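Long-range contacts in putative L-alanine-DL-glutamate epimerase (Burkholderia xenovorans, PDB 3GO2), which probably acts as a magnesium-dependent racemase or epimerase of the mandelate racemase/muconate lactonizing enzyme family, its substrate not established: residues A[163-171]-A[194-203]; A[323-334]-A[367-377]. All blocks are in the same frame, centred on the assembly; numbering follows the deposited sequence.

Contact 1 of 2, residues A[163-171]-A[194-203]; sequences KTNIFIHDD and KVLRNLRAHL
His202 lies against the ring of Phe167, the two rings nearly parallel (24°) but slid apart, so that they barely overlap; the closest atoms are Phe167 CD2 and His202 CE1, at 3.5 Å. Both imidazole nitrogens of His202 are bound at the ring edge: NE2 pairs with Thr164 OG1 at 2.8 Å, and ND1 meets His169 NE2 at 2.9 Å in a nearly straight bond. With CG anti to the backbone N (chi1 -178°), the ring stands out from the helix between Thr164 OG1 and His169 NE2, and a bond on each nitrogen fixes its rotation.

One turn earlier, Asn198 bonds to the strand end through both atoms of its amide. Asn198 OD1 takes the N-H of His169 N at 2.8 Å, from above the carbonyl plane, and more weakly that of Asp170. Asn198 ND2 donates both to Lys194 O within the helix and to Asp170 OD1 (2.9 Å). The other carboxylate oxygen, Asp170 OD2, turns its syn lone pair to Arg197 NE at 2.7 Å, and a weaker salt bridge joins Asp171 to Lys194 at the exposed end.

Ile166 CG2 packs on Leu199. Lys163 and Asn165, the latter bonded to Thr128, are ligand-site residues of this segment. Helix 193-210 connects strand 161-168 to the parallel strand 215-219, a beta-alpha-beta crossover of the barrel; Leu199 and Leu203 touch strand 215-219, while helix 144-156 packs Val147 against His169 and His202.

Contact 2 of 2, residues A[323-334]-A[367-377]; sequences HLCTMINANFAA and LIIPDRPGWGT
The indole of Trp375 has Ile328 over one face, with CG1 3.6 Å from the centroid of the five-membered ring and only 6° off its normal, a CH-pi contact. At the ring edge, near its plane, sits Asn331, whose CB is 3.8 Å from Trp375 CZ3; its amide is turned 66° from the indole. Val298 of helix 298-310 also touches the indole. The guanidinium of Arg372 meets Met327 CE at its edge and holds Gly376 O side-on, NE and NH2 sharing that one oxygen; the bond from Arg372 NH2, 2.7 Å to Gly376 O, lies on a lone pair, and this grip closes the loop 372-376 on itself.

Asn331 is the polar link between helix and loop. Asn331 ND2 donates to Met327 O one turn back and, weakly, to Trp375 O at 2.8 Å. Its OD1 accepts from Tyr108 N and from a water that also donates to Pro370 O.

Around this link the packing is apolar. A bend at chi2 (-56°) brings Met327 SD to Pro370 CG, and chi3 then turns CE to the Arg372 edge and toward Gly376 O; Met327 CG touches Thr377 CG2. Toward the other end, Ala330 CB is met by Leu367 CD2 at 3.6 Å and by Ile369 CD1 at 3.7 Å, and Ala334 CB by Ile369 CG2.

Strand 366-368 pairs antiparallel with strand 118-123, and the loop after it folds back along helix 323-335. Asp97 and Asn93 bind the Trp375 backbone N and, weakly, NE1, tying the loop to helix 82-103 of the N-terminal family region. Helix 323-335 lies between strands 314-317 and 342-344, the last beta-alpha-beta unit of the (beta/alpha)7beta barrel of the enolase superfamily.

How the contacts relate
Both contacts fall in the enolase C-terminal domain-like region and join a helix to a strand with the loop that follows it, on opposite sides of the chain's centre; their centres are about 34 Å apart and they do not touch. In contact 1 strand 161-168 is a barrel strand, and its segment carries Lys163 and Asn165, which bind 2-oxoglutarate and fumarate respectively, though neither ligand is bound here; the contact runs from the buried His202, bonded to His169, to salt bridges at an exposed edge. Contact 2 is closer to the centre, mostly buried and mainly apolar, with Trp375 and Met327 the largest contributors, and its strand 366-368 is an addition paired with barrel strand 118-123.

Contact 1 of 2, residues A[163-171]-A[194-203]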
# COMPACT_ATOMS: atom_id res chain seq x y z
N LYS A 163 8.08 -26.14 26.90
CA LYS A 163 8.80 -25.53 25.80
C LYS A 163 10.21 -26.05 25.68
O LYS A 163 10.93 -26.09 26.66
CB LYS A 163 8.84 -24.02 25.94
CG LYS A 163 9.30 -23.32 24.65
CD LYS A 163 9.09 -21.79 24.64
CE LYS A 163 10.14 -20.99 25.40
NZ LYS A 163 9.83 -19.51 25.42
N THR A 164 10.61 -26.43 24.47
CA THR A 164 11.98 -26.85 24.21
C THR A 164 12.64 -25.93 23.17
O THR A 164 12.01 -25.02 22.63
CB THR A 164 12.05 -28.34 23.74
OG1 THR A 164 13.41 -28.78 23.81
CG2 THR A 164 11.45 -28.54 22.32
N ASN A 165 13.90 -26.21 22.89
CA ASN A 165 14.71 -25.44 21.93
C ASN A 165 15.27 -26.43 20.89
O ASN A 165 14.66 -27.48 20.64
CB ASN A 165 15.81 -24.69 22.66
CG ASN A 165 15.26 -23.68 23.66
OD1 ASN A 165 15.20 -22.46 23.37
ND2 ASN A 165 14.87 -24.15 24.83
N ILE A 166 16.38 -26.10 20.25
CA ILE A 166 16.94 -26.92 19.17
C ILE A 166 18.14 -27.72 19.68
O ILE A 166 19.11 -27.13 20.19
CB ILE A 166 17.39 -26.08 17.96
CG1 ILE A 166 16.33 -25.04 17.57
CG2 ILE A 166 17.73 -27.01 16.74
CD1 ILE A 166 16.82 -24.03 16.52
N PHE A 167 18.07 -29.04 19.49
CA PHE A 167 19.10 -29.95 19.97
C PHE A 167 19.55 -30.94 18.92
O PHE A 167 18.73 -31.49 18.17
CB PHE A 167 18.63 -30.71 21.21
CG PHE A 167 18.52 -29.84 22.39
CD1 PHE A 167 19.65 -29.50 23.12
CD2 PHE A 167 17.31 -29.25 22.74
CE1 PHE A 167 19.55 -28.64 24.18
CE2 PHE A 167 17.23 -28.38 23.81
CZ PHE A 167 18.36 -28.10 24.51
N ILE A 168 20.87 -31.14 18.91
CA ILE A 168 21.54 -32.08 18.03
C ILE A 168 21.91 -33.33 18.83
O ILE A 168 22.74 -33.27 19.77
CB ILE A 168 22.82 -31.48 17.44
CG1 ILE A 168 22.55 -30.11 16.81
CG2 ILE A 168 23.48 -32.52 16.45
CD1 ILE A 168 21.47 -30.10 15.73
N HIS A 169 21.32 -34.44 18.43
CA HIS A 169 21.40 -35.73 19.14
C HIS A 169 22.33 -36.74 18.45
O HIS A 169 22.88 -37.62 19.12
CB HIS A 169 20.01 -36.37 19.25
CG HIS A 169 19.13 -35.75 20.28
ND1 HIS A 169 19.10 -36.18 21.59
CD2 HIS A 169 18.24 -34.73 20.20
CE1 HIS A 169 18.22 -35.45 22.27
NE2 HIS A 169 17.69 -34.56 21.45
N ASP A 170 22.53 -36.61 17.15
CA ASP A 170 23.18 -37.68 16.38
C ASP A 170 24.57 -37.32 15.87
O ASP A 170 25.06 -37.94 14.91
CB ASP A 170 22.27 -38.15 15.23
CG ASP A 170 22.14 -37.12 14.12
OD1 ASP A 170 22.74 -36.02 14.21
OD2 ASP A 170 21.42 -37.44 13.15
N ASP A 171 25.22 -36.36 16.51
CA ASP A 171 26.56 -35.96 16.15
C ASP A 171 27.36 -35.73 17.42
O ASP A 171 27.73 -34.61 17.77
CB ASP A 171 26.55 -34.70 15.28
CG ASP A 171 27.94 -34.31 14.82
OD1 ASP A 171 28.72 -35.23 14.48
OD2 ASP A 171 28.26 -33.11 14.83
N LYS A 194 20.71 -31.91 8.83
CA LYS A 194 21.09 -32.29 10.19
C LYS A 194 20.21 -31.60 11.22
O LYS A 194 19.72 -32.24 12.16
CB LYS A 194 22.57 -31.96 10.45
CG LYS A 194 23.06 -32.46 11.80
CD LYS A 194 24.56 -32.28 11.96
CE LYS A 194 24.90 -31.04 12.78
NZ LYS A 194 26.32 -31.05 13.25
N VAL A 195 20.01 -30.30 11.05
CA VAL A 195 19.15 -29.55 11.98
C VAL A 195 17.74 -30.11 11.92
O VAL A 195 17.09 -30.37 12.96
CB VAL A 195 19.18 -28.04 11.66
CG1 VAL A 195 18.11 -27.30 12.48
CG2 VAL A 195 20.58 -27.47 11.93
N LEU A 196 17.24 -30.33 10.71
CA LEU A 196 15.86 -30.74 10.56
C LEU A 196 15.61 -32.13 11.16
O LEU A 196 14.65 -32.32 11.89
CB LEU A 196 15.44 -30.68 9.10
CG LEU A 196 15.44 -29.29 8.45
CD1 LEU A 196 15.20 -29.44 6.96
CD2 LEU A 196 14.38 -28.40 9.08
N ARG A 197 16.47 -33.10 10.86
CA ARG A 197 16.22 -34.45 11.39
C ARG A 197 16.39 -34.53 12.91
O ARG A 197 15.70 -35.31 13.58
CB ARG A 197 17.13 -35.47 10.71
CG ARG A 197 18.54 -35.40 11.05
CD ARG A 197 19.32 -36.54 10.38
NE ARG A 197 20.71 -36.42 10.76
CZ ARG A 197 21.70 -35.98 10.00
NH1 ARG A 197 21.51 -35.66 8.72
NH2 ARG A 197 22.91 -35.91 10.52
N ASN A 198 17.27 -33.71 13.47
CA ASN A 198 17.45 -33.68 14.92
C ASN A 198 16.28 -32.99 15.63
O ASN A 198 15.83 -33.47 16.66
CB ASN A 198 18.79 -33.05 15.27
CG ASN A 198 19.89 -34.05 15.15
OD1 ASN A 198 20.02 -34.94 16.01
ND2 ASN A 198 20.65 -33.98 14.04
N LEU A 199 15.78 -31.89 15.06
CA LEU A 199 14.52 -31.30 15.54
C LEU A 199 13.40 -32.32 15.57
O LEU A 199 12.67 -32.44 16.55
CB LEU A 199 14.04 -30.15 14.65
CG LEU A 199 14.51 -28.77 15.01
CD1 LEU A 199 14.22 -27.78 13.86
CD2 LEU A 199 13.86 -28.36 16.37
N ARG A 200 13.23 -33.04 14.47
CA ARG A 200 12.19 -34.06 14.40
C ARG A 200 12.39 -35.16 15.48
O ARG A 200 11.44 -35.51 16.20
CB ARG A 200 12.15 -34.70 13.02
CG ARG A 200 11.19 -35.86 13.00
CD ARG A 200 11.11 -36.54 11.65
NE ARG A 200 10.39 -35.76 10.65
CZ ARG A 200 9.12 -35.36 10.73
NH1 ARG A 200 8.35 -35.63 11.78
NH2 ARG A 200 8.61 -34.67 9.71
N ALA A 201 13.61 -35.71 15.56
CA ALA A 201 13.88 -36.79 16.53
C ALA A 201 13.58 -36.34 17.96
O ALA A 201 12.93 -37.06 18.73
CB ALA A 201 15.33 -37.30 16.40
N HIS A 202 14.08 -35.14 18.31
CA HIS A 202 13.86 -34.55 19.63
C HIS A 202 12.40 -34.34 19.97
O HIS A 202 11.93 -34.75 21.04
CB HIS A 202 14.62 -33.22 19.72
CG HIS A 202 14.53 -32.55 21.05
ND1 HIS A 202 15.49 -32.69 22.03
CD2 HIS A 202 13.61 -31.68 21.54
CE1 HIS A 202 15.13 -31.97 23.09
NE2 HIS A 202 14.00 -31.35 22.81
N LEU A 203 11.67 -33.70 19.07
CA LEU A 203 10.28 -33.43 19.28
C LEU A 203 9.44 -34.72 19.32
O LEU A 203 8.48 -34.79 20.09
CB LEU A 203 9.77 -32.48 18.18
CG LEU A 203 10.25 -31.05 18.34
CD1 LEU A 203 9.91 -30.26 17.04
CD2 LEU A 203 9.58 -30.40 19.53

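Contact 2 of 2, residues A[323-334]-A[367-377]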
# COMPACT_ATOMS: atom_id res chain seq x y z
N HIS A 323 12.93 -16.16 41.33
CA HIS A 323 11.56 -16.09 41.86
C HIS A 323 10.98 -14.70 41.82
O HIS A 323 9.78 -14.55 41.64
CB HIS A 323 11.47 -16.59 43.31
CG HIS A 323 11.57 -18.07 43.47
ND1 HIS A 323 11.33 -18.96 42.44
CD2 HIS A 323 11.88 -18.82 44.55
CE1 HIS A 323 11.47 -20.19 42.89
NE2 HIS A 323 11.81 -20.13 44.17
N LEU A 324 11.78 -13.67 42.04
CA LEU A 324 11.21 -12.31 42.01
C LEU A 324 10.68 -11.96 40.61
O LEU A 324 9.60 -11.37 40.49
CB LEU A 324 12.20 -11.27 42.53
CG LEU A 324 11.74 -9.82 42.49
CD1 LEU A 324 10.37 -9.63 43.14
CD2 LEU A 324 12.77 -8.91 43.16
N CYS A 325 11.40 -12.34 39.57
CA CYS A 325 10.88 -12.14 38.21
C CYS A 325 9.56 -12.87 38.01
O CYS A 325 8.66 -12.35 37.36
CB CYS A 325 11.87 -12.58 37.15
SG CYS A 325 13.29 -11.46 37.01
N THR A 326 9.44 -14.08 38.57
CA THR A 326 8.19 -14.81 38.44
C THR A 326 7.05 -14.06 39.11
O THR A 326 5.94 -13.97 38.56
CB THR A 326 8.30 -16.24 39.03
OG1 THR A 326 9.26 -16.98 38.27
CG2 THR A 326 6.96 -16.98 38.97
N MET A 327 7.33 -13.50 40.29
CA MET A 327 6.28 -12.77 41.02
C MET A 327 5.95 -11.44 40.31
O MET A 327 4.81 -11.03 40.26
CB MET A 327 6.66 -12.59 42.48
CG MET A 327 6.80 -13.88 43.23
SD MET A 327 5.33 -14.99 43.20
CE MET A 327 5.42 -15.65 44.91
N ILE A 328 6.95 -10.80 39.71
CA ILE A 328 6.69 -9.58 38.93
C ILE A 328 5.70 -9.90 37.80
O ILE A 328 4.66 -9.24 37.63
CB ILE A 328 8.01 -9.00 38.38
CG1 ILE A 328 8.82 -8.42 39.53
CG2 ILE A 328 7.79 -7.87 37.35
CD1 ILE A 328 10.26 -8.06 39.16
N ASN A 329 6.04 -10.95 37.06
CA ASN A 329 5.24 -11.40 35.94
C ASN A 329 3.87 -11.91 36.37
O ASN A 329 2.88 -11.74 35.64
CB ASN A 329 6.01 -12.44 35.15
CG ASN A 329 7.06 -11.82 34.25
OD1 ASN A 329 6.74 -10.92 33.46
ND2 ASN A 329 8.30 -12.27 34.37
N ALA A 330 3.78 -12.54 37.54
CA ALA A 330 2.48 -12.99 38.06
C ALA A 330 1.52 -11.82 38.24
O ALA A 330 0.31 -11.95 37.98
CB ALA A 330 2.63 -13.72 39.37
N ASN A 331 2.02 -10.68 38.69
CA ASN A 331 1.17 -9.53 38.88
C ASN A 331 0.69 -8.92 37.56
O ASN A 331 -0.46 -8.52 37.44
CB ASN A 331 1.84 -8.49 39.78
CG ASN A 331 1.80 -8.88 41.24
OD1 ASN A 331 0.86 -8.51 41.95
ND2 ASN A 331 2.79 -9.64 41.71
N PHE A 332 1.59 -8.85 36.58
CA PHE A 332 1.22 -8.47 35.22
C PHE A 332 0.16 -9.41 34.66
O PHE A 332 -0.87 -8.98 34.12
CB PHE A 332 2.48 -8.52 34.36
CG PHE A 332 2.23 -8.36 32.89
CD1 PHE A 332 2.05 -7.11 32.31
CD2 PHE A 332 2.25 -9.47 32.06
CE1 PHE A 332 1.86 -6.99 30.91
CE2 PHE A 332 2.06 -9.34 30.69
CZ PHE A 332 1.89 -8.11 30.12
N ALA A 333 0.42 -10.71 34.79
CA ALA A 333 -0.49 -11.74 34.28
C ALA A 333 -1.87 -11.69 34.94
O ALA A 333 -2.88 -12.01 34.31
CB ALA A 333 0.13 -13.12 34.48
N ALA A 334 -1.92 -11.31 36.21
CA ALA A 334 -3.18 -11.19 36.91
C ALA A 334 -4.13 -10.13 36.34
O ALA A 334 -5.36 -10.29 36.41
CB ALA A 334 -2.91 -10.93 38.39
N LEU A 367 -0.09 -21.13 38.17
CA LEU A 367 0.56 -20.35 39.21
C LEU A 367 -0.49 -19.64 40.04
O LEU A 367 -1.40 -19.00 39.50
CB LEU A 367 1.50 -19.31 38.59
CG LEU A 367 2.18 -18.26 39.48
CD1 LEU A 367 3.14 -18.88 40.51
CD2 LEU A 367 2.95 -17.24 38.59
N ILE A 368 -0.37 -19.72 41.37
CA ILE A 368 -1.27 -19.03 42.28
C ILE A 368 -0.75 -17.61 42.42
O ILE A 368 0.43 -17.41 42.67
CB ILE A 368 -1.27 -19.70 43.67
CG1 ILE A 368 -1.72 -21.15 43.56
CG2 ILE A 368 -2.08 -18.89 44.67
CD1 ILE A 368 -3.05 -21.31 43.04
N ILE A 369 -1.61 -16.63 42.24
CA ILE A 369 -1.21 -15.22 42.36
C ILE A 369 -1.28 -14.82 43.82
O ILE A 369 -2.34 -14.93 44.43
CB ILE A 369 -2.15 -14.31 41.54
CG1 ILE A 369 -2.17 -14.77 40.09
CG2 ILE A 369 -1.74 -12.80 41.67
CD1 ILE A 369 -0.82 -14.97 39.49
N PRO A 370 -0.15 -14.40 44.40
CA PRO A 370 -0.11 -14.05 45.82
C PRO A 370 -0.87 -12.75 46.09
O PRO A 370 -1.18 -12.01 45.14
CB PRO A 370 1.39 -13.88 46.10
CG PRO A 370 1.99 -13.52 44.76
CD PRO A 370 1.16 -14.24 43.73
N ASP A 371 -1.14 -12.48 47.36
CA ASP A 371 -1.85 -11.28 47.77
C ASP A 371 -1.15 -10.49 48.88
O ASP A 371 -1.82 -9.84 49.70
CB ASP A 371 -3.29 -11.61 48.16
CG ASP A 371 -3.39 -12.51 49.36
OD1 ASP A 371 -2.35 -12.86 49.96
OD2 ASP A 371 -4.55 -12.87 49.70
N ARG A 372 0.17 -10.48 48.85
CA ARG A 372 0.97 -9.73 49.80
C ARG A 372 1.32 -8.36 49.23
O ARG A 372 1.30 -8.18 48.01
CB ARG A 372 2.27 -10.48 50.10
CG ARG A 372 2.04 -11.80 50.84
CD ARG A 372 3.33 -12.53 51.17
NE ARG A 372 3.87 -13.14 49.97
CZ ARG A 372 3.53 -14.33 49.49
NH1 ARG A 372 2.63 -15.08 50.10
NH2 ARG A 372 4.05 -14.75 48.35
N PRO A 373 1.61 -7.37 50.10
CA PRO A 373 1.93 -6.07 49.52
C PRO A 373 3.19 -6.15 48.64
O PRO A 373 4.18 -6.76 49.03
CB PRO A 373 2.18 -5.18 50.75
CG PRO A 373 1.32 -5.84 51.83
CD PRO A 373 1.42 -7.30 51.56
N GLY A 374 3.13 -5.51 47.48
CA GLY A 374 4.22 -5.55 46.53
C GLY A 374 4.11 -6.72 45.57
O GLY A 374 3.03 -7.22 45.29
N TRP A 375 5.25 -7.14 45.04
CA TRP A 375 5.31 -8.21 44.06
C TRP A 375 4.94 -9.57 44.61
O TRP A 375 4.40 -10.41 43.88
CB TRP A 375 6.69 -8.30 43.41
CG TRP A 375 7.08 -7.11 42.59
CD1 TRP A 375 8.23 -6.39 42.72
CD2 TRP A 375 6.38 -6.55 41.47
NE1 TRP A 375 8.28 -5.38 41.78
CE2 TRP A 375 7.15 -5.45 41.00
CE3 TRP A 375 5.19 -6.87 40.79
CZ2 TRP A 375 6.75 -4.67 39.89
CZ3 TRP A 375 4.81 -6.07 39.69
CH2 TRP A 375 5.57 -4.99 39.27
N GLY A 376 5.24 -9.81 45.90
CA GLY A 376 4.93 -11.10 46.51
C GLY A 376 6.13 -11.87 47.05
O GLY A 376 5.98 -12.95 47.64
N THR A 377 7.34 -11.36 46.81
CA THR A 377 8.55 -11.95 47.39
C THR A 377 9.63 -10.89 47.45
O THR A 377 9.61 -9.95 46.65
CB THR A 377 8.98 -13.19 46.60
OG1 THR A 377 9.91 -13.98 47.35
CG2 THR A 377 9.64 -12.80 45.26
O HOH W 1 0.74 -10.46 43.89